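Local coordinates for conserved domain protein (PDB 2FI0) that is of unknown function, a small helical DUF1858-family domain protein from Streptococcus pneumoniae, at residues D6-V11 and E76-D81. Residues are numbered along the deposited sequence; the frame is centred on the assembly and turned at random.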
ATOM      1  N   ASP A   6       3.538 -13.559  -8.598  1.00 57.06           N
ATOM      2  CA  ASP A   6       4.350 -12.597  -7.892  1.00 56.44           C
ATOM      3  C   ASP A   6       3.630 -11.250  -7.922  1.00 55.10           C
ATOM      4  O   ASP A   6       2.663 -11.056  -8.676  1.00 55.33           O
ATOM      5  CB  ASP A   6       5.730 -12.502  -8.575  1.00 57.53           C
ATOM      6  CG  ASP A   6       6.406 -13.861  -8.729  1.00 61.29           C
ATOM      7  OD1 ASP A   6       6.185 -14.736  -7.857  1.00 67.59           O
ATOM      8  OD2 ASP A   6       7.174 -14.067  -9.707  1.00 66.09           O
ATOM      9  N   ASN A   7       4.101 -10.330  -7.096  1.00 52.87           N
ATOM     10  CA  ASN A   7       3.619  -8.949  -7.114  1.00 51.51           C
ATOM     11  C   ASN A   7       2.129  -8.799  -6.755  1.00 49.65           C
ATOM     12  O   ASN A   7       1.425  -7.984  -7.314  1.00 48.93           O
ATOM     13  CB  ASN A   7       3.976  -8.276  -8.458  1.00 51.76           C
ATOM     14  CG  ASN A   7       5.493  -8.199  -8.692  1.00 52.98           C
ATOM     15  OD1 ASN A   7       6.223  -7.559  -7.931  1.00 52.77           O
ATOM     16  ND2 ASN A   7       5.972  -8.891  -9.730  1.00 55.32           N
ATOM     17  N   ILE A   8       1.686  -9.578  -5.773  1.00 47.57           N
ATOM     18  CA  ILE A   8       0.322  -9.521  -5.265  1.00 46.42           C
ATOM     19  C   ILE A   8       0.330  -8.619  -4.028  1.00 45.49           C
ATOM     20  O   ILE A   8       1.159  -8.799  -3.136  1.00 44.57           O
ATOM     21  CB  ILE A   8      -0.194 -10.942  -4.912  1.00 45.73           C
ATOM     22  CG1 ILE A   8      -0.283 -11.802  -6.177  1.00 45.11           C
ATOM     23  CG2 ILE A   8      -1.537 -10.887  -4.199  1.00 45.62           C
ATOM     24  CD1 ILE A   8      -0.329 -13.280  -5.879  1.00 45.35           C
ATOM     25  N   ILE A   9      -0.581  -7.650  -3.998  1.00 44.25           N
ATOM     26  CA  ILE A   9      -0.701  -6.711  -2.894  1.00 44.49           C
ATOM     27  C   ILE A   9      -2.086  -6.830  -2.278  1.00 43.58           C
ATOM     28  O   ILE A   9      -3.092  -6.721  -2.959  1.00 42.16           O
ATOM     29  CB  ILE A   9      -0.405  -5.263  -3.338  1.00 44.03           C
ATOM     30  CG1 ILE A   9       1.078  -5.152  -3.688  1.00 46.19           C
ATOM     31  CG2 ILE A   9      -0.798  -4.257  -2.221  1.00 44.42           C
ATOM     32  CD1 ILE A   9       1.494  -3.832  -4.302  1.00 47.06           C
ATOM     33  N   ASP A  10      -2.109  -7.082  -0.979  1.00 43.67           N
ATOM     34  CA  ASP A  10      -3.337  -7.207  -0.224  1.00 43.88           C
ATOM     35  C   ASP A  10      -3.577  -5.857   0.468  1.00 44.10           C
ATOM     36  O   ASP A  10      -2.756  -5.402   1.266  1.00 44.04           O
ATOM     37  CB  ASP A  10      -3.187  -8.350   0.787  1.00 43.53           C
ATOM     38  CG  ASP A  10      -4.502  -8.741   1.436  1.00 43.79           C
ATOM     39  OD1 ASP A  10      -5.400  -7.883   1.543  1.00 41.41           O
ATOM     40  OD2 ASP A  10      -4.630  -9.916   1.852  1.00 43.97           O
ATOM     41  N   VAL A  11      -4.694  -5.208   0.141  1.00 44.00           N
ATOM     42  CA  VAL A  11      -4.982  -3.886   0.690  1.00 44.15           C
ATOM     43  C   VAL A  11      -5.629  -3.995   2.073  1.00 44.09           C
ATOM     44  O   VAL A  11      -5.930  -2.982   2.689  1.00 43.26           O
ATOM     45  CB  VAL A  11      -5.865  -3.015  -0.274  1.00 44.10           C
ATOM     46  CG1 VAL A  11      -5.127  -2.728  -1.571  1.00 44.36           C
ATOM     47  CG2 VAL A  11      -7.221  -3.667  -0.562  1.00 43.81           C
ATOM     48  N   GLU A  76      -0.904  -7.038  -8.839  1.00 45.17           N
ATOM     49  CA  GLU A  76      -2.251  -7.543  -8.752  1.00 45.72           C
ATOM     50  C   GLU A  76      -2.774  -7.295  -7.353  1.00 45.40           C
ATOM     51  O   GLU A  76      -2.131  -7.657  -6.383  1.00 44.67           O
ATOM     52  CB  GLU A  76      -2.243  -9.043  -9.045  1.00 47.00           C
ATOM     53  CG  GLU A  76      -3.509  -9.529  -9.691  1.00 51.28           C
ATOM     54  CD  GLU A  76      -3.678  -8.976 -11.108  1.00 54.90           C
ATOM     55  OE1 GLU A  76      -2.770  -9.185 -11.953  1.00 57.87           O
ATOM     56  OE2 GLU A  76      -4.708  -8.321 -11.350  1.00 56.92           O
ATOM     57  N   VAL A  77      -3.964  -6.700  -7.252  1.00 45.22           N
ATOM     58  CA  VAL A  77      -4.491  -6.270  -5.984  1.00 45.00           C
ATOM     59  C   VAL A  77      -5.551  -7.229  -5.453  1.00 44.77           C
ATOM     60  O   VAL A  77      -6.421  -7.653  -6.186  1.00 44.43           O
ATOM     61  CB  VAL A  77      -5.072  -4.869  -6.116  1.00 45.41           C
ATOM     62  CG1 VAL A  77      -5.656  -4.408  -4.790  1.00 46.06           C
ATOM     63  CG2 VAL A  77      -3.987  -3.904  -6.603  1.00 46.27           C
ATOM     64  N   ILE A  78      -5.481  -7.557  -4.167  1.00 44.46           N
ATOM     65  CA  ILE A  78      -6.495  -8.396  -3.532  1.00 44.57           C
ATOM     66  C   ILE A  78      -6.945  -7.740  -2.240  1.00 44.52           C
ATOM     67  O   ILE A  78      -6.386  -6.731  -1.842  1.00 44.18           O
ATOM     68  CB  ILE A  78      -5.986  -9.851  -3.283  1.00 44.08           C
ATOM     69  CG1 ILE A  78      -4.831  -9.891  -2.274  1.00 43.61           C
ATOM     70  CG2 ILE A  78      -5.545 -10.500  -4.606  1.00 43.56           C
ATOM     71  CD1 ILE A  78      -4.425 -11.306  -1.893  1.00 43.66           C
ATOM     72  N   GLY A  79      -7.959  -8.313  -1.603  1.00 45.06           N
ATOM     73  CA  GLY A  79      -8.451  -7.835  -0.319  1.00 46.36           C
ATOM     74  C   GLY A  79      -9.369  -6.621  -0.364  1.00 46.82           C
ATOM     75  O   GLY A  79      -9.602  -5.987   0.665  1.00 46.69           O
ATOM     76  N   LEU A  80      -9.861  -6.289  -1.553  1.00 48.11           N
ATOM     77  CA  LEU A  80     -10.853  -5.220  -1.756  1.00 49.70           C
ATOM     78  C   LEU A  80     -12.199  -5.549  -1.116  1.00 50.63           C
ATOM     79  O   LEU A  80     -12.518  -6.720  -0.926  1.00 50.64           O
ATOM     80  CB  LEU A  80     -11.087  -5.030  -3.265  1.00 50.18           C
ATOM     81  CG  LEU A  80     -10.317  -4.012  -4.127  1.00 51.19           C
ATOM     82  CD1 LEU A  80      -9.361  -3.167  -3.365  1.00 52.49           C
ATOM     83  CD2 LEU A  80      -9.610  -4.685  -5.274  1.00 51.13           C
ATOM     84  N   ASP A  81     -13.003  -4.521  -0.814  1.00 51.91           N
ATOM     85  CA  ASP A  81     -14.399  -4.726  -0.370  1.00 52.58           C
ATOM     86  C   ASP A  81     -15.268  -5.245  -1.527  1.00 53.48           C
ATOM     87  O   ASP A  81     -14.881  -5.158  -2.704  1.00 54.36           O
ATOM     88  CB  ASP A  81     -15.033  -3.425   0.165  1.00 53.31           C
ATOM     89  CG  ASP A  81     -14.449  -2.976   1.501  1.00 54.95           C
ATOM     90  OD1 ASP A  81     -13.705  -3.751   2.140  1.00 58.15           O
ATOM     91  OD2 ASP A  81     -14.737  -1.830   1.924  1.00 58.76           O
TER
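Ile9 and Val11 are hydrogen-bonded through their backbone N-H groups to the strand 76-78, forming a two-stranded parallel sheet that pairs a strand near the start of the chain with one near its end, all the intervening regular structure being helix. The strand directions differ by 28°, as parallel pairing requires. Four main-chain hydrogen bonds alternate in direction: Glu76 N to Asn7 O, Ile9 N to Glu76 O (2.8 Å), Ile78 N to Ile9 O and Val11 N to Ile78 O. CA-H...O contacts supplement them, as from Ile8 CA to Glu76 O at 3.3 Å.

Apolar packing divides between the two faces. Ile9 and Val77 point to the face covered by Leu70 of helix 63-72, and just past the strand Val11 CG1 meets Val77 CG1 at 3.7 Å, the two side chains crossing at about a right angle. Val11 CG2 touches Leu80 CD1 at 3.6 Å. On the other face, Ile78 has CG1 between its backbone N and carbonyl carbon (chi1 65°), which brings CG1 within 3.8 Å of Asp10 CB; CD1 beyond it lies 3.7 Å from Ile8 CG2.

At the polar end of Asp10, OD1 is hydrogen-bonded to Ser12 OG.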